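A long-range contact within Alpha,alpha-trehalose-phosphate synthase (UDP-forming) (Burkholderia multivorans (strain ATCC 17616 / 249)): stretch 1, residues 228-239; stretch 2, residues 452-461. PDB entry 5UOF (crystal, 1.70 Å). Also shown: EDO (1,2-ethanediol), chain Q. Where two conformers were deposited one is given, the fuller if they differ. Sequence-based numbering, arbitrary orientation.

Stretch 1 228-239: VKVAAYPIGVYP
Stretch 2 452-461: VWRDTFVADL

The most unusual feature is Tyr233, which, as the strand 228-232 gives way to loop, reaches along about two turns of helix 452-461, touching Trp453, Thr456, Phe457 and Asp460, and ends in a short hydrogen bond, OH donating to Asp460 OD2 at 2.6 Å. Its CA lies 5.5 Å from that of Trp453, whereas the Lys229 and Asp460 CA atoms are 8.3 Å apart: strand and helix run in opposite senses and diverge toward Lys229. With phi/psi -134/76 and chi1 m (chi2 79°), CA-to-CB points toward the helix. The edge of Phe457 (chi1 t, chi2 -78°) meets one face of the Tyr233 ring, centroids 4.9 Å apart and planes at 56°; Thr456 OG1 sits at the ring edge, 3.5 Å from Tyr233 CD2, while donating to Val452 O at 2.6 Å. Lys229 NZ lies 4.5 Å from Asp460 OD2 (chi1 m), beyond a salt bridge.

Past Tyr233, the extended loop places Ile235 (m, t) over the Trp453 indole (chi1 t, chi2 76°): Ile235 CG1 stands 3.5 Å from the five-membered ring centroid, 16° off its normal, a CH-pi contact. Water 1 accepts from Gly236 N (2.9 Å) and Trp453 N (3.2 Å) and lies 3.1 Å from Pro234 O. Farther on, Tyr238 OH accepts from Arg454 NH2 (2.8 Å, 158°) and weakly from Arg454 NH1 (3.2 Å, 134°).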

# COMPACT_ATOMS: atom_id res chain seq x y z
N VAL A 228 -25.01 -6.04 8.17
CA VAL A 228 -24.56 -5.82 6.81
C VAL A 228 -24.19 -7.17 6.21
O VAL A 228 -23.41 -7.92 6.80
CB VAL A 228 -23.34 -4.87 6.77
CG1 VAL A 228 -23.00 -4.51 5.34
CG2 VAL A 228 -23.61 -3.62 7.61
N LYS A 229 -24.77 -7.48 5.05
CA LYS A 229 -24.34 -8.61 4.25
C LYS A 229 -23.15 -8.19 3.40
O LYS A 229 -23.26 -7.27 2.59
CB LYS A 229 -25.49 -9.09 3.36
CG LYS A 229 -25.07 -9.95 2.19
CD LYS A 229 -24.97 -11.39 2.58
CE LYS A 229 -24.81 -12.27 1.35
NZ LYS A 229 -24.63 -13.68 1.77
N VAL A 230 -22.01 -8.86 3.59
CA VAL A 230 -20.76 -8.51 2.92
C VAL A 230 -20.37 -9.70 2.04
O VAL A 230 -20.26 -10.83 2.54
CB VAL A 230 -19.66 -8.17 3.92
CG1 VAL A 230 -18.40 -7.73 3.20
CG2 VAL A 230 -20.14 -7.05 4.86
N ALA A 231 -20.17 -9.45 0.75
CA ALA A 231 -19.95 -10.56 -0.17
C ALA A 231 -19.22 -10.07 -1.41
O ALA A 231 -19.17 -8.87 -1.69
CB ALA A 231 -21.27 -11.23 -0.58
N ALA A 232 -18.66 -11.03 -2.15
CA ALA A 232 -17.99 -10.79 -3.42
C ALA A 232 -18.90 -11.21 -4.56
O ALA A 232 -19.52 -12.28 -4.51
CB ALA A 232 -16.66 -11.56 -3.51
N TYR A 233 -19.01 -10.35 -5.57
CA TYR A 233 -19.81 -10.58 -6.78
C TYR A 233 -18.95 -10.20 -7.97
O TYR A 233 -19.10 -9.10 -8.52
CB TYR A 233 -21.10 -9.74 -6.78
CG TYR A 233 -21.94 -9.76 -5.52
CD1 TYR A 233 -21.59 -8.99 -4.42
CD2 TYR A 233 -23.11 -10.51 -5.44
CE1 TYR A 233 -22.37 -9.00 -3.26
CE2 TYR A 233 -23.90 -10.52 -4.30
CZ TYR A 233 -23.52 -9.76 -3.21
OH TYR A 233 -24.28 -9.75 -2.07
N PRO A 234 -17.98 -11.04 -8.35
CA PRO A 234 -17.09 -10.68 -9.47
C PRO A 234 -17.87 -10.47 -10.76
O PRO A 234 -18.67 -11.31 -11.16
CB PRO A 234 -16.15 -11.89 -9.57
CG PRO A 234 -16.82 -13.00 -8.81
CD PRO A 234 -17.60 -12.31 -7.72
N ILE A 235 -17.62 -9.34 -11.42
CA ILE A 235 -18.34 -8.98 -12.64
C ILE A 235 -17.77 -9.76 -13.82
O ILE A 235 -16.56 -9.73 -14.07
CB ILE A 235 -18.26 -7.47 -12.90
CG1 ILE A 235 -18.99 -6.69 -11.80
CG2 ILE A 235 -18.85 -7.12 -14.27
CD1 ILE A 235 -19.08 -5.18 -12.07
N GLY A 236 -18.64 -10.43 -14.57
CA GLY A 236 -18.24 -11.17 -15.74
C GLY A 236 -18.71 -10.53 -17.03
O GLY A 236 -19.07 -9.34 -17.08
N VAL A 237 -18.72 -11.33 -18.09
CA VAL A 237 -19.11 -10.88 -19.42
C VAL A 237 -20.09 -11.90 -19.99
O VAL A 237 -20.49 -12.84 -19.29
CB VAL A 237 -17.89 -10.72 -20.35
CG1 VAL A 237 -16.92 -9.70 -19.76
CG2 VAL A 237 -17.20 -12.07 -20.56
N TYR A 238 -20.49 -11.74 -21.25
CA TYR A 238 -21.24 -12.78 -21.95
C TYR A 238 -20.32 -13.37 -23.00
O TYR A 238 -20.25 -12.87 -24.13
CB TYR A 238 -22.52 -12.22 -22.58
CG TYR A 238 -23.59 -11.86 -21.57
CD1 TYR A 238 -24.18 -12.83 -20.77
CD2 TYR A 238 -24.03 -10.55 -21.44
CE1 TYR A 238 -25.17 -12.51 -19.85
CE2 TYR A 238 -25.01 -10.22 -20.52
CZ TYR A 238 -25.58 -11.20 -19.73
OH TYR A 238 -26.58 -10.88 -18.82
N PRO A 239 -19.58 -14.44 -22.67
CA PRO A 239 -18.48 -14.85 -23.56
C PRO A 239 -18.93 -15.34 -24.91
O PRO A 239 -18.25 -15.08 -25.91
CB PRO A 239 -17.76 -15.94 -22.74
CG PRO A 239 -18.77 -16.42 -21.75
CD PRO A 239 -19.64 -15.23 -21.44
N VAL A 452 -24.75 -13.59 -13.58
CA VAL A 452 -24.54 -14.04 -12.21
C VAL A 452 -24.39 -12.84 -11.28
O VAL A 452 -25.01 -12.79 -10.21
CB VAL A 452 -23.33 -14.98 -12.13
CG1 VAL A 452 -23.08 -15.42 -10.68
CG2 VAL A 452 -23.57 -16.20 -13.04
N TRP A 453 -23.59 -11.85 -11.67
CA TRP A 453 -23.47 -10.61 -10.90
C TRP A 453 -24.83 -9.98 -10.66
O TRP A 453 -25.23 -9.70 -9.52
CB TRP A 453 -22.55 -9.64 -11.64
CG TRP A 453 -22.39 -8.27 -11.06
CD1 TRP A 453 -21.63 -7.92 -9.97
CD2 TRP A 453 -22.93 -7.05 -11.58
NE1 TRP A 453 -21.70 -6.56 -9.76
CE2 TRP A 453 -22.46 -6.00 -10.75
CE3 TRP A 453 -23.75 -6.74 -12.67
CZ2 TRP A 453 -22.81 -4.67 -10.97
CZ3 TRP A 453 -24.08 -5.42 -12.89
CH2 TRP A 453 -23.62 -4.40 -12.04
N ARG A 454 -25.57 -9.76 -11.75
CA ARG A 454 -26.87 -9.11 -11.64
C ARG A 454 -27.83 -9.92 -10.77
O ARG A 454 -28.44 -9.39 -9.83
CB ARG A 454 -27.44 -8.92 -13.05
CG ARG A 454 -28.90 -8.59 -13.05
CD ARG A 454 -29.38 -8.27 -14.46
NE ARG A 454 -29.44 -9.44 -15.33
CZ ARG A 454 -28.62 -9.65 -16.35
NH1 ARG A 454 -27.65 -8.79 -16.64
NH2 ARG A 454 -28.76 -10.75 -17.08
N ASP A 455 -27.97 -11.21 -11.07
CA ASP A 455 -29.00 -12.02 -10.44
C ASP A 455 -28.70 -12.26 -8.96
O ASP A 455 -29.62 -12.22 -8.13
CB ASP A 455 -29.14 -13.36 -11.16
CG ASP A 455 -29.81 -13.22 -12.51
OD1 ASP A 455 -30.51 -12.21 -12.74
OD2 ASP A 455 -29.63 -14.13 -13.34
N THR A 456 -27.43 -12.52 -8.61
CA THR A 456 -27.12 -12.80 -7.21
C THR A 456 -27.20 -11.54 -6.36
O THR A 456 -27.66 -11.59 -5.21
CB THR A 456 -25.74 -13.46 -7.09
OG1 THR A 456 -24.76 -12.60 -7.66
CG2 THR A 456 -25.73 -14.78 -7.85
N PHE A 457 -26.78 -10.40 -6.90
CA PHE A 457 -26.87 -9.17 -6.11
C PHE A 457 -28.32 -8.79 -5.89
O PHE A 457 -28.73 -8.49 -4.76
CB PHE A 457 -26.10 -8.03 -6.77
CG PHE A 457 -25.82 -6.88 -5.83
CD1 PHE A 457 -26.81 -5.96 -5.51
CD2 PHE A 457 -24.57 -6.75 -5.24
CE1 PHE A 457 -26.56 -4.92 -4.63
CE2 PHE A 457 -24.31 -5.71 -4.35
CZ PHE A 457 -25.31 -4.79 -4.04
N VAL A 458 -29.14 -8.83 -6.94
CA VAL A 458 -30.55 -8.50 -6.79
C VAL A 458 -31.24 -9.47 -5.83
O VAL A 458 -32.07 -9.07 -5.02
CB VAL A 458 -31.25 -8.46 -8.17
CG1 VAL A 458 -32.77 -8.37 -8.00
CG2 VAL A 458 -30.72 -7.28 -8.98
N ALA A 459 -30.87 -10.76 -5.90
CA ALA A 459 -31.44 -11.74 -4.98
C ALA A 459 -31.08 -11.43 -3.54
O ALA A 459 -31.90 -11.63 -2.63
CB ALA A 459 -30.97 -13.15 -5.35
N ASP A 460 -29.86 -10.94 -3.29
CA ASP A 460 -29.50 -10.60 -1.93
C ASP A 460 -30.27 -9.38 -1.44
O ASP A 460 -30.65 -9.32 -0.26
CB ASP A 460 -27.99 -10.39 -1.82
CG ASP A 460 -27.21 -11.71 -1.87
OD1 ASP A 460 -27.86 -12.78 -1.81
OD2 ASP A 460 -25.96 -11.68 -1.99
N LEU A 461 -30.53 -8.41 -2.32
CA LEU A 461 -31.41 -7.30 -1.94
C LEU A 461 -32.81 -7.80 -1.61
O LEU A 461 -33.42 -7.36 -0.62
CB LEU A 461 -31.48 -6.27 -3.06
CG LEU A 461 -30.28 -5.34 -3.23
CD1 LEU A 461 -30.42 -4.53 -4.49
CD2 LEU A 461 -30.15 -4.43 -2.01
C1 EDO Q . -33.51 -10.50 -11.53
O1 EDO Q . -32.63 -11.56 -11.15
C2 EDO Q . -32.80 -9.55 -12.47
O2 EDO Q . -32.92 -9.96 -13.84
O HOH W 1 -20.84 -11.87 -13.30